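Local coordinates for protein undecaprenyl pyrophosphate synthase (Campylobacter jejuni, PDB 3UGS) that probably condenses isopentenyl diphosphate with an allylic diphosphate to build long cis-polyprenyl chains, working as a magnesium-dependent homodimer, at residues Q161-P166 / L186-Y191; K41-C46 / D124-N129. All coordinates share one frame; numbering follows the deposited sequence.

In the fold
Going from the N terminus, the chain lays helix 34-48 over the parallel sheet, and contact 2 (41-46 with 124-129) ties that helix to strand 126-134, closing a loop of 77 intervening residues, about half helix, with 14 residues of strand. Contact 1 follows further on: it joins the loop after helix 156-161 to the loop before strand 193-197, outermost in this chain, with strand 171-175 between its two segments. The two contacts therefore lie in series, neither nested nor crossed, with centres about 20 Å apart. They still meet, since L165 CD1 of contact 1 packs 3.7 Å from N129 ND2 of contact 2.

Contact 1 (Q161-P166 / L186-Y191); sequences QNLDLP and LWQCSY
Q188 reaches across to L165 with its side-chain amide, and NE2 donates to the backbone O of L165 at 2.9 Å. The bond is nearly straight at the hydrogen (169°); the acceptor lies in the amide plane of Q188, while the donor is tilted 33° from the plane of the L165 carbonyl. A bend at chi2 (93°) turns the amide to this position. E139 OE1 of helix 136-149 accepts from the same NE2, so two bonds grip this buried nitrogen. The tight part of the apolar packing belongs to L163: its CD1 sits 3.5 Å from W187 CD1, approaching the indole obliquely, and 3.6 Å from Q188 NE2. The indole's NE1 turns to T160 OG1, just ahead of the 161-166 segment. By contrast the side chain of L165 touches more loosely, its CB 4.2 Å from Q188 NE2, and P166, partly exposed, turns its CB away from the 186-191 segment. Beyond W187 the second subunit takes over: its I140 packs on the indole and its R137 bonds to W187 O. This is loop-to-loop packing at the dimer interface of the cis-prenyltransferase fold, joining the approaches to strands 171-175 and 193-197.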
ATOM      1  N   GLN A 161      -1.188  -4.960  16.275  1.00 22.53           N
ATOM      2  CA  GLN A 161      -1.662  -6.153  17.030  1.00 24.16           C
ATOM      3  C   GLN A 161      -3.194  -6.225  17.118  1.00 22.64           C
ATOM      4  O   GLN A 161      -3.762  -7.222  17.496  1.00 24.75           O
ATOM      5  CB  GLN A 161      -1.086  -6.228  18.450  1.00 25.68           C
ATOM      6  CG  GLN A 161       0.410  -6.480  18.480  1.00 30.11           C
ATOM      7  CD  GLN A 161       0.854  -7.540  17.445  1.00 37.56           C
ATOM      8  OE1 GLN A 161       1.669  -7.240  16.514  1.00 38.35           O
ATOM      9  NE2 GLN A 161       0.344  -8.798  17.605  1.00 34.96           N
ATOM     10  N   ASN A 162      -3.839  -5.140  16.803  1.00 20.73           N
ATOM     11  CA  ASN A 162      -5.309  -5.087  16.841  1.00 21.53           C
ATOM     12  C   ASN A 162      -5.998  -5.106  15.485  1.00 21.29           C
ATOM     13  O   ASN A 162      -7.238  -5.046  15.391  1.00 20.86           O
ATOM     14  CB  ASN A 162      -5.817  -3.920  17.694  1.00 22.39           C
ATOM     15  CG  ASN A 162      -5.676  -4.202  19.183  1.00 22.23           C
ATOM     16  OD1 ASN A 162      -6.514  -4.922  19.756  1.00 24.88           O
ATOM     17  ND2 ASN A 162      -4.609  -3.677  19.808  1.00 18.27           N
ATOM     18  N   LEU A 163      -5.185  -5.204  14.445  1.00 20.27           N
ATOM     19  CA  LEU A 163      -5.717  -5.405  13.092  1.00 19.27           C
ATOM     20  C   LEU A 163      -6.467  -6.732  13.057  1.00 19.59           C
ATOM     21  O   LEU A 163      -6.255  -7.593  13.871  1.00 18.08           O
ATOM     22  CB  LEU A 163      -4.641  -5.358  12.020  1.00 18.66           C
ATOM     23  CG  LEU A 163      -4.000  -4.009  11.708  1.00 17.43           C
ATOM     24  CD1 LEU A 163      -2.683  -4.254  10.985  1.00 16.88           C
ATOM     25  CD2 LEU A 163      -4.942  -3.128  10.898  1.00 17.16           C
ATOM     26  N   ASP A 164      -7.414  -6.846  12.127  1.00 21.42           N
ATOM     27  CA  ASP A 164      -8.098  -8.142  11.871  1.00 21.28           C
ATOM     28  C   ASP A 164      -7.032  -9.203  11.574  1.00 21.47           C
ATOM     29  O   ASP A 164      -7.192 -10.365  11.887  1.00 22.40           O
ATOM     30  CB  ASP A 164      -9.010  -8.081  10.656  1.00 21.37           C
ATOM     31  CG  ASP A 164     -10.338  -7.431  10.944  1.00 23.74           C
ATOM     32  OD1 ASP A 164     -10.636  -7.077  12.122  1.00 23.97           O
ATOM     33  OD2 ASP A 164     -11.121  -7.298   9.965  1.00 24.22           O
ATOM     34  N   LEU A 165      -5.966  -8.753  10.917  1.00 20.69           N
ATOM     35  CA  LEU A 165      -4.837  -9.604  10.499  1.00 20.27           C
ATOM     36  C   LEU A 165      -3.490  -8.939  10.748  1.00 20.48           C
ATOM     37  O   LEU A 165      -2.926  -8.297   9.876  1.00 20.11           O
ATOM     38  CB  LEU A 165      -4.967 -10.015   9.029  1.00 20.23           C
ATOM     39  CG  LEU A 165      -3.938 -11.013   8.491  1.00 19.85           C
ATOM     40  CD1 LEU A 165      -3.953 -12.341   9.221  1.00 18.62           C
ATOM     41  CD2 LEU A 165      -4.217 -11.195   7.017  1.00 18.40           C
ATOM     42  N   PRO A 166      -2.941  -9.143  11.950  1.00 21.84           N
ATOM     43  CA  PRO A 166      -1.701  -8.484  12.376  1.00 21.77           C
ATOM     44  C   PRO A 166      -0.443  -8.762  11.562  1.00 22.25           C
ATOM     45  O   PRO A 166       0.522  -7.972  11.595  1.00 24.63           O
ATOM     46  CB  PRO A 166      -1.520  -9.008  13.814  1.00 21.00           C
ATOM     47  CG  PRO A 166      -2.893  -9.390  14.270  1.00 20.09           C
ATOM     48  CD  PRO A 166      -3.497  -9.988  13.030  1.00 20.22           C
ATOM     49  N   LEU A 186      -3.299  -2.627   3.209  1.00 20.87           N
ATOM     50  CA  LEU A 186      -2.320  -1.514   3.068  1.00 19.52           C
ATOM     51  C   LEU A 186      -1.288  -1.450   4.208  1.00 18.96           C
ATOM     52  O   LEU A 186      -0.079  -1.280   4.019  1.00 19.12           O
ATOM     53  CB  LEU A 186      -3.043  -0.192   2.910  1.00 18.75           C
ATOM     54  CG  LEU A 186      -3.903  -0.123   1.618  1.00 19.50           C
ATOM     55  CD1 LEU A 186      -4.807   1.138   1.589  1.00 19.44           C
ATOM     56  CD2 LEU A 186      -3.030  -0.208   0.362  1.00 17.77           C
ATOM     57  N   TRP A 187      -1.788  -1.540   5.414  1.00 18.76           N
ATOM     58  CA  TRP A 187      -0.909  -1.425   6.591  1.00 18.32           C
ATOM     59  C   TRP A 187       0.152  -2.522   6.608  1.00 18.24           C
ATOM     60  O   TRP A 187       1.358  -2.302   6.767  1.00 18.02           O
ATOM     61  CB  TRP A 187      -1.717  -1.454   7.872  1.00 18.86           C
ATOM     62  CG  TRP A 187      -0.892  -1.320   9.122  1.00 18.17           C
ATOM     63  CD1 TRP A 187      -0.135  -2.278   9.744  1.00 17.81           C
ATOM     64  CD2 TRP A 187      -0.753  -0.127   9.942  1.00 18.63           C
ATOM     65  NE1 TRP A 187       0.447  -1.762  10.861  1.00 18.71           N
ATOM     66  CE2 TRP A 187       0.090  -0.490  11.036  1.00 18.25           C
ATOM     67  CE3 TRP A 187      -1.280   1.159   9.887  1.00 18.30           C
ATOM     68  CZ2 TRP A 187       0.409   0.391  12.010  1.00 19.71           C
ATOM     69  CZ3 TRP A 187      -0.935   2.045  10.840  1.00 19.01           C
ATOM     70  CH2 TRP A 187      -0.113   1.672  11.905  1.00 20.26           C
ATOM     71  N   GLN A 188      -0.343  -3.720   6.417  1.00 18.83           N
ATOM     72  CA  GLN A 188       0.469  -4.949   6.384  1.00 18.03           C
ATOM     73  C   GLN A 188       1.524  -4.950   5.243  1.00 18.81           C
ATOM     74  O   GLN A 188       2.598  -5.563   5.317  1.00 17.10           O
ATOM     75  CB  GLN A 188      -0.415  -6.164   6.289  1.00 17.74           C
ATOM     76  CG  GLN A 188      -1.324  -6.400   7.488  1.00 17.35           C
ATOM     77  CD  GLN A 188      -2.705  -5.745   7.283  1.00 17.37           C
ATOM     78  OE1 GLN A 188      -2.860  -4.890   6.413  1.00 15.93           O
ATOM     79  NE2 GLN A 188      -3.712  -6.172   8.072  1.00 16.39           N
ATOM     80  N   CYS A 189       1.206  -4.205   4.208  1.00 19.57           N
ATOM     81  CA  CYS A 189       2.020  -4.189   2.988  1.00 20.86           C
ATOM     82  C   CYS A 189       3.095  -3.113   2.969  1.00 21.82           C
ATOM     83  O   CYS A 189       3.741  -2.889   1.959  1.00 23.77           O
ATOM     84  CB  CYS A 189       1.119  -4.043   1.745  1.00 22.39           C
ATOM     85  SG  CYS A 189       0.301  -5.610   1.232  1.00 23.58           S
ATOM     86  N   SER A 190       3.283  -2.426   4.082  1.00 22.17           N
ATOM     87  CA  SER A 190       4.178  -1.248   4.079  1.00 23.35           C
ATOM     88  C   SER A 190       5.501  -1.574   3.410  1.00 24.79           C
ATOM     89  O   SER A 190       5.994  -0.810   2.564  1.00 24.73           O
ATOM     90  CB  SER A 190       4.437  -0.666   5.474  1.00 23.99           C
ATOM     91  OG  SER A 190       4.860  -1.649   6.356  1.00 26.18           O
ATOM     92  N   TYR A 191       6.045  -2.716   3.837  1.00 24.18           N
ATOM     93  CA  TYR A 191       7.296  -3.303   3.274  1.00 24.32           C
ATOM     94  C   TYR A 191       7.151  -4.644   2.490  1.00 24.08           C
ATOM     95  O   TYR A 191       8.111  -5.347   2.204  1.00 21.60           O
ATOM     96  CB  TYR A 191       8.332  -3.460   4.372  1.00 25.37           C
ATOM     97  CG  TYR A 191       8.944  -2.134   4.700  1.00 24.81           C
ATOM     98  CD1 TYR A 191       9.966  -1.597   3.902  1.00 25.34           C
ATOM     99  CD2 TYR A 191       8.474  -1.380   5.758  1.00 24.71           C
ATOM    100  CE1 TYR A 191      10.516  -0.346   4.175  1.00 24.31           C
ATOM    101  CE2 TYR A 191       9.004  -0.125   6.029  1.00 24.28           C
ATOM    102  CZ  TYR A 191      10.021   0.378   5.234  1.00 24.92           C
ATOM    103  OH  TYR A 191      10.541   1.619   5.541  1.00 28.47           O
TER

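Contact 2 (K41-C46 / D124-N129); sequences KLMEVC and DALCVN
M43 and C46, one helical turn apart, receive L126 from the strand between them. L126 holds CG anti to its backbone N (chi1 180°), which carries the forked end out toward the helix, and its two methyls divide the work. CD2 comes within 3.6 Å of M43 CG, the closest approach here, and also 3.9 Å from M43 O, whereas CD1 lies 4.0 Å from C46 CB. The side chains of M43 and L126 cross at about a right angle, the leucine methyl meeting the flank of the methionine chain. The extended chi2 of M43 (155°) carries SD out to V128 CG2 at 4.3 Å, a looser touch two residues along the strand, and chi3 then turns the terminal methyl. Because L126 and V128 alternate with C127, both point to the helix while C127 lies on the opposite side of the strand, against N53 and R97. C46 presents its CB to L126, with SG set beside its own backbone N. Around these side chains M43 also rests on V94 and L54, from the strands flanking 126-134, and on F89. Helix and strand axes approach to 9.8 Å and cross at 134°. The side-chain contacts are apolar and lie away from the active site: this is the packing of a helix on the face of a parallel sheet, the basic alpha/beta layering of the cis-prenyltransferase fold.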
ATOM      1  N   LYS A  41      -3.760 -25.900  -6.319  1.00 36.94           N
ATOM      2  CA  LYS A  41      -2.323 -25.898  -6.602  1.00 39.67           C
ATOM      3  C   LYS A  41      -1.586 -24.821  -5.813  1.00 37.69           C
ATOM      4  O   LYS A  41      -0.497 -25.025  -5.292  1.00 35.21           O
ATOM      5  CB  LYS A  41      -2.049 -25.711  -8.069  1.00 43.72           C
ATOM      6  CG  LYS A  41      -2.470 -26.907  -8.876  1.00 43.33           C
ATOM      7  CD  LYS A  41      -2.325 -26.589 -10.336  1.00 45.71           C
ATOM      8  CE  LYS A  41      -2.058 -27.845 -11.133  1.00 46.75           C
ATOM      9  NZ  LYS A  41      -1.948 -27.434 -12.552  1.00 50.86           N
ATOM     10  N   LEU A  42      -2.222 -23.674  -5.719  1.00 37.12           N
ATOM     11  CA  LEU A  42      -1.652 -22.558  -4.927  1.00 34.20           C
ATOM     12  C   LEU A  42      -1.549 -23.008  -3.483  1.00 32.64           C
ATOM     13  O   LEU A  42      -0.555 -22.761  -2.797  1.00 32.03           O
ATOM     14  CB  LEU A  42      -2.494 -21.288  -5.038  1.00 34.92           C
ATOM     15  CG  LEU A  42      -1.964 -20.077  -4.239  1.00 34.96           C
ATOM     16  CD1 LEU A  42      -0.538 -19.697  -4.588  1.00 31.60           C
ATOM     17  CD2 LEU A  42      -2.865 -18.862  -4.425  1.00 32.64           C
ATOM     18  N   MET A  43      -2.590 -23.692  -3.020  1.00 31.81           N
ATOM     19  CA  MET A  43      -2.625 -24.140  -1.589  1.00 34.21           C
ATOM     20  C   MET A  43      -1.598 -25.252  -1.303  1.00 34.28           C
ATOM     21  O   MET A  43      -0.944 -25.308  -0.267  1.00 35.56           O
ATOM     22  CB  MET A  43      -4.018 -24.558  -1.136  1.00 36.96           C
ATOM     23  CG  MET A  43      -4.838 -23.394  -0.576  1.00 37.42           C
ATOM     24  SD  MET A  43      -6.637 -23.536  -0.642  1.00 39.74           S
ATOM     25  CE  MET A  43      -6.876 -24.800   0.586  1.00 43.65           C
ATOM     26  N   GLU A  44      -1.437 -26.118  -2.277  1.00 34.34           N
ATOM     27  CA  GLU A  44      -0.419 -27.171  -2.185  1.00 33.34           C
ATOM     28  C   GLU A  44       0.988 -26.528  -2.194  1.00 32.52           C
ATOM     29  O   GLU A  44       1.881 -26.911  -1.445  1.00 30.47           O
ATOM     30  CB  GLU A  44      -0.590 -28.207  -3.302  1.00 31.61           C
ATOM     31  N   VAL A  45       1.156 -25.527  -3.052  1.00 31.87           N
ATOM     32  CA  VAL A  45       2.471 -24.823  -3.182  1.00 32.64           C
ATOM     33  C   VAL A  45       2.869 -24.108  -1.865  1.00 32.48           C
ATOM     34  O   VAL A  45       3.998 -24.091  -1.419  1.00 32.22           O
ATOM     35  CB  VAL A  45       2.484 -23.799  -4.330  1.00 32.11           C
ATOM     36  CG1 VAL A  45       3.715 -22.907  -4.217  1.00 31.01           C
ATOM     37  CG2 VAL A  45       2.495 -24.508  -5.665  1.00 31.34           C
ATOM     38  N   CYS A  46       1.871 -23.531  -1.236  1.00 34.16           N
ATOM     39  CA  CYS A  46       2.057 -22.859   0.064  1.00 31.18           C
ATOM     40  C   CYS A  46       2.574 -23.786   1.128  1.00 31.37           C
ATOM     41  O   CYS A  46       3.459 -23.438   1.908  1.00 29.52           O
ATOM     42  CB  CYS A  46       0.760 -22.210   0.549  1.00 32.18           C
ATOM     43  SG  CYS A  46       0.369 -20.659  -0.329  1.00 30.75           S
ATOM     44  N   ASP A 124      -3.794 -26.841  11.348  1.00 36.71           N
ATOM     45  CA  ASP A 124      -2.357 -26.496  11.569  1.00 38.90           C
ATOM     46  C   ASP A 124      -1.525 -26.114  10.337  1.00 35.25           C
ATOM     47  O   ASP A 124      -0.513 -25.493  10.437  1.00 33.74           O
ATOM     48  CB  ASP A 124      -1.652 -27.754  12.177  1.00 39.80           C
ATOM     49  CG  ASP A 124      -0.900 -27.445  13.441  1.00 42.88           C
ATOM     50  OD1 ASP A 124      -0.621 -26.258  13.681  1.00 53.42           O
ATOM     51  OD2 ASP A 124      -0.594 -28.370  14.212  1.00 47.84           O
ATOM     52  N   ALA A 125      -1.912 -26.634   9.194  1.00 33.08           N
ATOM     53  CA  ALA A 125      -0.993 -26.752   8.012  1.00 32.56           C
ATOM     54  C   ALA A 125      -0.915 -25.519   7.095  1.00 34.14           C
ATOM     55  O   ALA A 125       0.119 -25.210   6.498  1.00 34.17           O
ATOM     56  CB  ALA A 125      -1.379 -27.970   7.167  1.00 30.02           C
ATOM     57  N   LEU A 126      -2.063 -24.876   6.947  1.00 33.61           N
ATOM     58  CA  LEU A 126      -2.188 -23.623   6.213  1.00 30.85           C
ATOM     59  C   LEU A 126      -3.371 -22.845   6.751  1.00 33.49           C
ATOM     60  O   LEU A 126      -4.421 -23.431   7.083  1.00 35.24           O
ATOM     61  CB  LEU A 126      -2.376 -23.866   4.716  1.00 29.22           C
ATOM     62  CG  LEU A 126      -2.531 -22.647   3.829  1.00 27.36           C
ATOM     63  CD1 LEU A 126      -1.297 -21.767   3.939  1.00 27.74           C
ATOM     64  CD2 LEU A 126      -2.779 -23.044   2.386  1.00 25.87           C
ATOM     65  N   CYS A 127      -3.191 -21.529   6.802  1.00 30.70           N
ATOM     66  CA  CYS A 127      -4.235 -20.612   7.227  1.00 30.05           C
ATOM     67  C   CYS A 127      -4.670 -19.683   6.076  1.00 30.12           C
ATOM     68  O   CYS A 127      -3.939 -18.821   5.655  1.00 28.29           O
ATOM     69  CB  CYS A 127      -3.811 -19.808   8.434  1.00 32.03           C
ATOM     70  SG  CYS A 127      -5.149 -18.712   9.002  1.00 39.33           S
ATOM     71  N   VAL A 128      -5.878 -19.918   5.578  1.00 29.16           N
ATOM     72  CA  VAL A 128      -6.463 -19.133   4.507  1.00 27.20           C
ATOM     73  C   VAL A 128      -7.301 -17.980   5.064  1.00 28.80           C
ATOM     74  O   VAL A 128      -8.407 -18.146   5.627  1.00 29.67           O
ATOM     75  CB  VAL A 128      -7.314 -19.966   3.564  1.00 28.57           C
ATOM     76  CG1 VAL A 128      -7.954 -19.052   2.516  1.00 27.06           C
ATOM     77  CG2 VAL A 128      -6.477 -21.057   2.913  1.00 25.07           C
ATOM     78  N   ASN A 129      -6.724 -16.797   4.908  1.00 29.59           N
ATOM     79  CA  ASN A 129      -7.362 -15.520   5.323  1.00 28.76           C
ATOM     80  C   ASN A 129      -8.205 -14.942   4.170  1.00 28.07           C
ATOM     81  O   ASN A 129      -7.698 -14.571   3.113  1.00 25.35           O
ATOM     82  CB  ASN A 129      -6.346 -14.487   5.772  1.00 27.59           C
ATOM     83  CG  ASN A 129      -5.419 -15.015   6.844  1.00 27.34           C
ATOM     84  OD1 ASN A 129      -5.885 -15.474   7.878  1.00 30.34           O
ATOM     85  ND2 ASN A 129      -4.105 -14.934   6.616  1.00 26.65           N
TER